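Local coordinates for putative fimbrial associated sortase-like protein (Corynebacterium diphtheriae, PDB 6BWE) that probably acts as a class C sortase, a cysteine transpeptidase of the cell surface that cross-links pilin subunits covalently into pili, at residues S29-A34 with L113-T118; A88-Y93 with A133-N138. The protein carries 2 engineered substitutions. All coordinates share one frame; numbering follows the deposited sequence.

Contacts 1 and 2 lie on opposite sides of the chain's centre, with their own centres 22 Å apart; their nearest atoms come to about 5 Å but do not touch. Their segments alternate along the chain. Contact 1 joins the N-terminal helix 24-39 to the loop before strand 123-125, whereas contact 2 joins strand 88-94 to the loop between strands 123-125 and 147-152. Strand 105-107 touches both: His107 meets Leu113 of contact 1, and Leu105 meets Leu90 and Phe136 of contact 2. Contact 2 borders the predicted active site, the side chain of Leu135 being about 4 Å from that of His127; contact 1 lies away from it.

Contact 1: S29-A34 with L113-T118; sequences SVLEAA and LPVGGT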
ATOM      1  N   SER A  29     -15.016  17.556   8.779  1.00 25.70           N
ATOM      2  CA  SER A  29     -13.562  17.708   8.671  0.60 25.78           C
ATOM      3  C   SER A  29     -12.827  16.362   8.824  1.00 24.88           C
ATOM      4  O   SER A  29     -11.865  16.090   8.103  1.00 23.52           O
ATOM      5  CB  SER A  29     -13.048  18.772   9.672  0.60 26.72           C
ATOM      6  OG  SER A  29     -11.650  18.674   9.877  0.60 27.18           O
ATOM      7  N   VAL A  30     -13.298  15.531   9.748  1.00 23.51           N
ATOM      8  CA  VAL A  30     -12.720  14.214   9.996  1.00 22.37           C
ATOM      9  C   VAL A  30     -12.924  13.289   8.774  1.00 21.67           C
ATOM     10  O   VAL A  30     -12.000  12.578   8.340  1.00 21.24           O
ATOM     11  CB  VAL A  30     -13.311  13.615  11.276  1.00 21.79           C
ATOM     12  CG1 VAL A  30     -12.899  12.166  11.473  1.00 21.68           C
ATOM     13  CG2 VAL A  30     -12.904  14.430  12.496  1.00 22.50           C
ATOM     14  N   LEU A  31     -14.129  13.302   8.213  1.00 21.37           N
ATOM     15  CA  LEU A  31     -14.389  12.553   6.980  1.00 21.96           C
ATOM     16  C   LEU A  31     -13.503  13.005   5.816  1.00 22.49           C
ATOM     17  O   LEU A  31     -12.923  12.144   5.099  1.00 22.59           O
ATOM     18  CB  LEU A  31     -15.861  12.633   6.603  1.00 22.28           C
ATOM     19  CG  LEU A  31     -16.817  11.902   7.552  1.00 22.24           C
ATOM     20  CD1 LEU A  31     -18.277  12.280   7.214  1.00 23.33           C
ATOM     21  CD2 LEU A  31     -16.613  10.379   7.512  1.00 22.25           C
ATOM     22  N   GLU A  32     -13.383  14.317   5.603  1.00 23.71           N
ATOM     23  CA  GLU A  32     -12.523  14.841   4.578  0.60 25.25           C
ATOM     24  C   GLU A  32     -11.074  14.421   4.815  1.00 24.29           C
ATOM     25  O   GLU A  32     -10.377  14.010   3.891  1.00 24.23           O
ATOM     26  CB  GLU A  32     -12.637  16.373   4.485  0.60 27.58           C
ATOM     27  CG  GLU A  32     -13.758  16.818   3.547  0.60 29.36           C
ATOM     28  CD  GLU A  32     -13.449  16.460   2.089  0.60 31.13           C
ATOM     29  OE1 GLU A  32     -12.516  17.079   1.497  0.60 34.51           O
ATOM     30  OE2 GLU A  32     -14.097  15.526   1.543  0.60 30.65           O
ATOM     31  N   ALA A  33     -10.624  14.554   6.058  1.00 22.88           N
ATOM     32  CA  ALA A  33      -9.256  14.125   6.386  1.00 22.73           C
ATOM     33  C   ALA A  33      -9.040  12.650   6.075  1.00 21.40           C
ATOM     34  O   ALA A  33      -7.954  12.257   5.614  1.00 21.31           O
ATOM     35  CB  ALA A  33      -8.930  14.397   7.842  1.00 23.15           C
ATOM     36  N   ALA A  34     -10.041  11.820   6.347  1.00 19.84           N
ATOM     37  CA  ALA A  34      -9.900  10.379   6.059  1.00 19.78           C
ATOM     38  C   ALA A  34      -9.915  10.057   4.570  1.00 20.89           C
ATOM     39  O   ALA A  34      -9.226   9.126   4.115  1.00 21.72           O
ATOM     40  CB  ALA A  34     -10.986   9.600   6.736  1.00 19.22           C
ATOM     41  N   LEU A 113      -9.501   3.472   4.710  1.00 19.41           N
ATOM     42  CA  LEU A 113     -10.440   3.638   5.806  1.00 19.87           C
ATOM     43  C   LEU A 113     -11.878   3.628   5.279  1.00 20.02           C
ATOM     44  O   LEU A 113     -12.114   4.056   4.140  1.00 20.02           O
ATOM     45  CB  LEU A 113     -10.169   4.981   6.479  1.00 21.58           C
ATOM     46  CG  LEU A 113      -8.855   5.142   7.227  1.00 23.12           C
ATOM     47  CD1 LEU A 113      -8.674   6.608   7.546  1.00 25.01           C
ATOM     48  CD2 LEU A 113      -8.832   4.290   8.485  1.00 24.09           C
ATOM     49  N   PRO A 114     -12.851   3.136   6.089  1.00 20.34           N
ATOM     50  CA  PRO A 114     -14.171   2.857   5.508  1.00 21.29           C
ATOM     51  C   PRO A 114     -15.066   4.094   5.514  1.00 22.47           C
ATOM     52  O   PRO A 114     -16.018   4.170   6.281  1.00 23.04           O
ATOM     53  CB  PRO A 114     -14.694   1.732   6.388  1.00 21.36           C
ATOM     54  CG  PRO A 114     -14.129   2.032   7.733  1.00 21.34           C
ATOM     55  CD  PRO A 114     -12.699   2.447   7.383  1.00 21.18           C
ATOM     56  N   VAL A 115     -14.711   5.052   4.657  1.00 22.62           N
ATOM     57  CA  VAL A 115     -15.452   6.300   4.445  1.00 22.47           C
ATOM     58  C   VAL A 115     -16.000   6.402   3.013  1.00 23.17           C
ATOM     59  O   VAL A 115     -16.501   7.444   2.648  1.00 23.83           O
ATOM     60  CB  VAL A 115     -14.620   7.531   4.812  1.00 21.83           C
ATOM     61  CG1 VAL A 115     -14.353   7.542   6.302  1.00 22.23           C
ATOM     62  CG2 VAL A 115     -13.292   7.591   4.034  1.00 22.17           C
ATOM     63  N   GLY A 116     -15.916   5.317   2.235  1.00 23.26           N
ATOM     64  CA  GLY A 116     -16.439   5.286   0.861  1.00 24.90           C
ATOM     65  C   GLY A 116     -15.524   6.014  -0.113  1.00 25.83           C
ATOM     66  O   GLY A 116     -14.524   6.641   0.294  1.00 26.05           O
ATOM     67  N   GLY A 117     -15.848   5.901  -1.399  1.00 26.05           N
ATOM     68  CA  GLY A 117     -15.103   6.546  -2.464  1.00 26.93           C
ATOM     69  C   GLY A 117     -14.779   5.536  -3.529  1.00 27.71           C
ATOM     70  O   GLY A 117     -14.424   4.375  -3.238  1.00 27.01           O
ATOM     71  N   THR A 118     -14.878   5.944  -4.774  1.00 29.39           N
ATOM     72  CA  THR A 118     -14.496   5.022  -5.851  1.00 31.45           C
ATOM     73  C   THR A 118     -12.995   4.834  -5.782  1.00 29.60           C
ATOM     74  O   THR A 118     -12.267   5.750  -5.467  1.00 30.82           O
ATOM     75  CB  THR A 118     -14.996   5.482  -7.220  1.00 34.79           C
ATOM     76  OG1 THR A 118     -14.501   6.794  -7.480  1.00 38.09           O
ATOM     77  CG2 THR A 118     -16.514   5.502  -7.214  1.00 36.21           C
TER
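Val115 N donates a hydrogen bond to Leu113 O at 2.8 Å, closing an inverse gamma turn centred on Pro114; the side chains of the two residues flanking the proline, Leu113 and Val115, both meet the helix, at Leu31 and Ala34. The methyl group of Ala34 points at the loop and is touched by two residues: Leu113 CD1 lies 3.9 Å from Ala34 CB, and both branches of Val115 approach the same methyl, CG1 at 4.0 Å from Ala34 CB and CG2 only slightly farther. Leu31, one helical turn earlier, does not aim its CB at the loop; its CD2 branch reaches over instead, 3.8 Å from Val115 CG1, the two side chains lying alongside and running in opposing senses. Val115 CG1 thus bridges the two helix residues, a position it takes with CG1 anti to the carbonyl carbon (chi1 -66°). In the fold, this seats the N-terminal helix 24-39 against a loop of the sortase beta-barrel, and all four touching residues are buried. Polar ties flank the apolar patch: Asn38 OD1, on the same helix, accepts a hydrogen bond from Leu113 N, and Gly117 N bonds to Asp182 OD2.

Contact 2: A88-Y93 with A133-N138; sequences AHLPIY and ATLFDN
Leu90 of the strand sets its two methyl branches against the turn at Leu135 and Phe136, CD1 on the backbone and the ring, CD2 on the Leu135 side chain. CD1 lies 3.6 Å from Leu135 O and 3.9 Å from Leu135 C, a van der Waals contact with the peptide group that links the two turn residues. The same methyl also reaches the aromatic ring, with Leu90 CD1 4.2 Å from Phe136 CD1. On the other branch, Leu90 CD2 lies 4.3 Å from Leu135 CD2. Leu90 sends its CB toward the loop, and its CG stands anti to the carbonyl carbon (chi1 -64°), which carries the forked end out over the turn.

The partners come to it less directly. Leu135 starts off away from the strand and only the end of its side chain returns, while the Phe136 ring swings nearer than its CB direction suggests. The two residues are the central pair of a type II' beta turn from Thr134 to Asp137, in which Leu135 takes the positive phi of 52° more often found in glycine. No hydrogen bond crosses the interface.

Outside the two segments, Leu135 packs on Leu130 and borders the predicted catalytic His127, and Phe136 touches Thr188, next to the predicted nucleophile Cys189. Strand 88-94 runs between strands 77-83 and 105-107 in the barrel wall, with Leu105 of the latter touching both Leu90 and Phe136.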
ATOM      1  N   ALA A  88     -25.586  -8.995  13.315  1.00 27.92           N
ATOM      2  CA  ALA A  88     -24.278  -8.590  13.794  1.00 26.69           C
ATOM      3  C   ALA A  88     -24.265  -7.070  13.830  1.00 25.93           C
ATOM      4  O   ALA A  88     -24.676  -6.446  12.863  1.00 26.28           O
ATOM      5  CB  ALA A  88     -23.200  -9.109  12.863  1.00 26.16           C
ATOM      6  N   HIS A  89     -23.892  -6.500  14.975  1.00 25.85           N
ATOM      7  CA  HIS A  89     -23.683  -5.056  15.123  0.60 26.28           C
ATOM      8  C   HIS A  89     -22.441  -4.872  15.969  1.00 25.17           C
ATOM      9  O   HIS A  89     -22.422  -5.177  17.174  1.00 26.26           O
ATOM     10  CB  HIS A  89     -24.873  -4.304  15.728  0.60 28.24           C
ATOM     11  CG  HIS A  89     -24.628  -2.827  15.863  0.60 30.42           C
ATOM     12  ND1 HIS A  89     -24.307  -2.023  14.782  0.60 31.15           N
ATOM     13  CD2 HIS A  89     -24.608  -2.019  16.951  0.60 31.84           C
ATOM     14  CE1 HIS A  89     -24.131  -0.782  15.197  0.60 31.93           C
ATOM     15  NE2 HIS A  89     -24.294  -0.754  16.510  0.60 33.10           N
ATOM     16  N   LEU A  90     -21.371  -4.424  15.320  1.00 23.52           N
ATOM     17  CA  LEU A  90     -20.041  -4.503  15.900  1.00 23.01           C
ATOM     18  C   LEU A  90     -19.203  -3.230  15.674  1.00 22.00           C
ATOM     19  O   LEU A  90     -19.350  -2.583  14.640  1.00 21.66           O
ATOM     20  CB  LEU A  90     -19.278  -5.688  15.307  1.00 23.15           C
ATOM     21  CG  LEU A  90     -19.815  -7.093  15.583  1.00 22.96           C
ATOM     22  CD1 LEU A  90     -19.142  -8.130  14.742  1.00 23.19           C
ATOM     23  CD2 LEU A  90     -19.563  -7.411  17.022  1.00 24.51           C
ATOM     24  N   PRO A  91     -18.336  -2.896  16.657  1.00 21.86           N
ATOM     25  CA  PRO A  91     -17.393  -1.806  16.509  1.00 22.23           C
ATOM     26  C   PRO A  91     -16.191  -2.211  15.634  1.00 21.30           C
ATOM     27  O   PRO A  91     -15.751  -3.387  15.647  1.00 21.09           O
ATOM     28  CB  PRO A  91     -16.984  -1.499  17.961  1.00 22.62           C
ATOM     29  CG  PRO A  91     -17.099  -2.808  18.653  1.00 22.87           C
ATOM     30  CD  PRO A  91     -18.234  -3.534  17.981  1.00 22.55           C
ATOM     31  N   ILE A  92     -15.649  -1.213  14.918  1.00 20.34           N
ATOM     32  CA  ILE A  92     -14.420  -1.370  14.167  1.00 20.35           C
ATOM     33  C   ILE A  92     -13.365  -0.436  14.810  1.00 19.97           C
ATOM     34  O   ILE A  92     -13.662   0.715  15.078  1.00 19.45           O
ATOM     35  CB  ILE A  92     -14.615  -1.026  12.690  1.00 20.72           C
ATOM     36  CG1 ILE A  92     -15.728  -1.903  12.052  1.00 21.23           C
ATOM     37  CG2 ILE A  92     -13.284  -1.228  11.960  1.00 20.95           C
ATOM     38  CD1 ILE A  92     -16.314  -1.332  10.752  1.00 21.98           C
ATOM     39  N   TYR A  93     -12.144  -0.943  14.971  1.00 19.61           N
ATOM     40  CA  TYR A  93     -11.014  -0.218  15.514  1.00 19.39           C
ATOM     41  C   TYR A  93      -9.897  -0.141  14.507  1.00 19.53           C
ATOM     42  O   TYR A  93      -9.871  -0.907  13.545  1.00 18.37           O
ATOM     43  CB  TYR A  93     -10.496  -0.942  16.748  1.00 19.53           C
ATOM     44  CG  TYR A  93     -11.521  -1.059  17.855  1.00 19.69           C
ATOM     45  CD1 TYR A  93     -11.656  -0.065  18.789  1.00 20.24           C
ATOM     46  CD2 TYR A  93     -12.366  -2.163  17.932  1.00 20.21           C
ATOM     47  CE1 TYR A  93     -12.590  -0.165  19.814  1.00 21.89           C
ATOM     48  CE2 TYR A  93     -13.310  -2.276  18.965  1.00 21.78           C
ATOM     49  CZ  TYR A  93     -13.420  -1.271  19.886  1.00 22.00           C
ATOM     50  OH  TYR A  93     -14.372  -1.345  20.884  1.00 25.35           O
ATOM     51  N   ALA A 133     -17.361 -14.693  22.699  1.00 43.16           N
ATOM     52  CA  ALA A 133     -17.799 -13.584  21.834  1.00 39.63           C
ATOM     53  C   ALA A 133     -18.139 -14.032  20.415  1.00 36.03           C
ATOM     54  O   ALA A 133     -17.321 -14.667  19.750  1.00 35.93           O
ATOM     55  CB  ALA A 133     -16.722 -12.508  21.803  1.00 39.14           C
ATOM     56  N   THR A 134     -19.322 -13.665  19.938  1.00 32.92           N
ATOM     57  CA  THR A 134     -19.805 -14.169  18.644  1.00 32.74           C
ATOM     58  C   THR A 134     -18.948 -13.602  17.496  1.00 30.83           C
ATOM     59  O   THR A 134     -18.441 -14.360  16.641  1.00 30.35           O
ATOM     60  CB  THR A 134     -21.310 -13.870  18.457  1.00 34.11           C
ATOM     61  OG1 THR A 134     -22.037 -14.669  19.395  1.00 36.16           O
ATOM     62  CG2 THR A 134     -21.816 -14.221  17.041  1.00 34.05           C
ATOM     63  N   LEU A 135     -18.765 -12.289  17.520  1.00 26.93           N
ATOM     64  CA  LEU A 135     -17.926 -11.605  16.533  1.00 26.70           C
ATOM     65  C   LEU A 135     -18.334 -11.967  15.081  1.00 25.39           C
ATOM     66  O   LEU A 135     -19.484 -11.706  14.706  1.00 25.28           O
ATOM     67  CB  LEU A 135     -16.417 -11.773  16.850  1.00 27.18           C
ATOM     68  CG  LEU A 135     -16.009 -11.123  18.167  1.00 27.89           C
ATOM     69  CD1 LEU A 135     -14.660 -11.653  18.615  1.00 28.84           C
ATOM     70  CD2 LEU A 135     -15.978  -9.588  18.051  1.00 28.01           C
ATOM     71  N   PHE A 136     -17.449 -12.555  14.287  1.00 23.97           N
ATOM     72  CA  PHE A 136     -17.783 -12.939  12.918  1.00 24.21           C
ATOM     73  C   PHE A 136     -18.094 -14.448  12.799  1.00 24.77           C
ATOM     74  O   PHE A 136     -18.001 -15.017  11.697  1.00 23.96           O
ATOM     75  CB  PHE A 136     -16.643 -12.520  11.956  1.00 23.68           C
ATOM     76  CG  PHE A 136     -16.774 -11.155  11.321  1.00 22.91           C
ATOM     77  CD1 PHE A 136     -17.890 -10.344  11.447  1.00 23.45           C
ATOM     78  CD2 PHE A 136     -15.737 -10.695  10.526  1.00 22.65           C
ATOM     79  CE1 PHE A 136     -17.976  -9.133  10.795  1.00 23.14           C
ATOM     80  CE2 PHE A 136     -15.839  -9.459   9.871  1.00 22.52           C
ATOM     81  CZ  PHE A 136     -16.962  -8.695  10.004  1.00 22.41           C
ATOM     82  N   ASP A 137     -18.498 -15.096  13.903  1.00 25.61           N
ATOM     83  CA  ASP A 137     -18.837 -16.537  13.894  1.00 27.19           C
ATOM     84  C   ASP A 137     -19.765 -16.899  12.719  1.00 25.41           C
ATOM     85  O   ASP A 137     -19.646 -17.971  12.157  1.00 25.30           O
ATOM     86  CB  ASP A 137     -19.629 -16.938  15.135  1.00 29.56           C
ATOM     87  CG  ASP A 137     -18.796 -17.174  16.357  1.00 32.63           C
ATOM     88  OD1 ASP A 137     -17.555 -17.109  16.316  1.00 36.81           O
ATOM     89  OD2 ASP A 137     -19.462 -17.396  17.422  1.00 36.53           O
ATOM     90  N   ASN A 138     -20.707 -16.010  12.414  1.00 24.61           N
ATOM     91  CA  ASN A 138     -21.747 -16.296  11.430  1.00 24.76           C
ATOM     92  C   ASN A 138     -21.594 -15.540  10.117  1.00 24.80           C
ATOM     93  O   ASN A 138     -22.543 -15.500   9.328  1.00 22.90           O
ATOM     94  CB  ASN A 138     -23.106 -16.056  12.064  1.00 24.67           C
ATOM     95  CG  ASN A 138     -23.287 -16.865  13.323  1.00 24.93           C
ATOM     96  OD1 ASN A 138     -23.037 -18.075  13.343  1.00 25.82           O
ATOM     97  ND2 ASN A 138     -23.708 -16.203  14.390  1.00 26.10           N
TER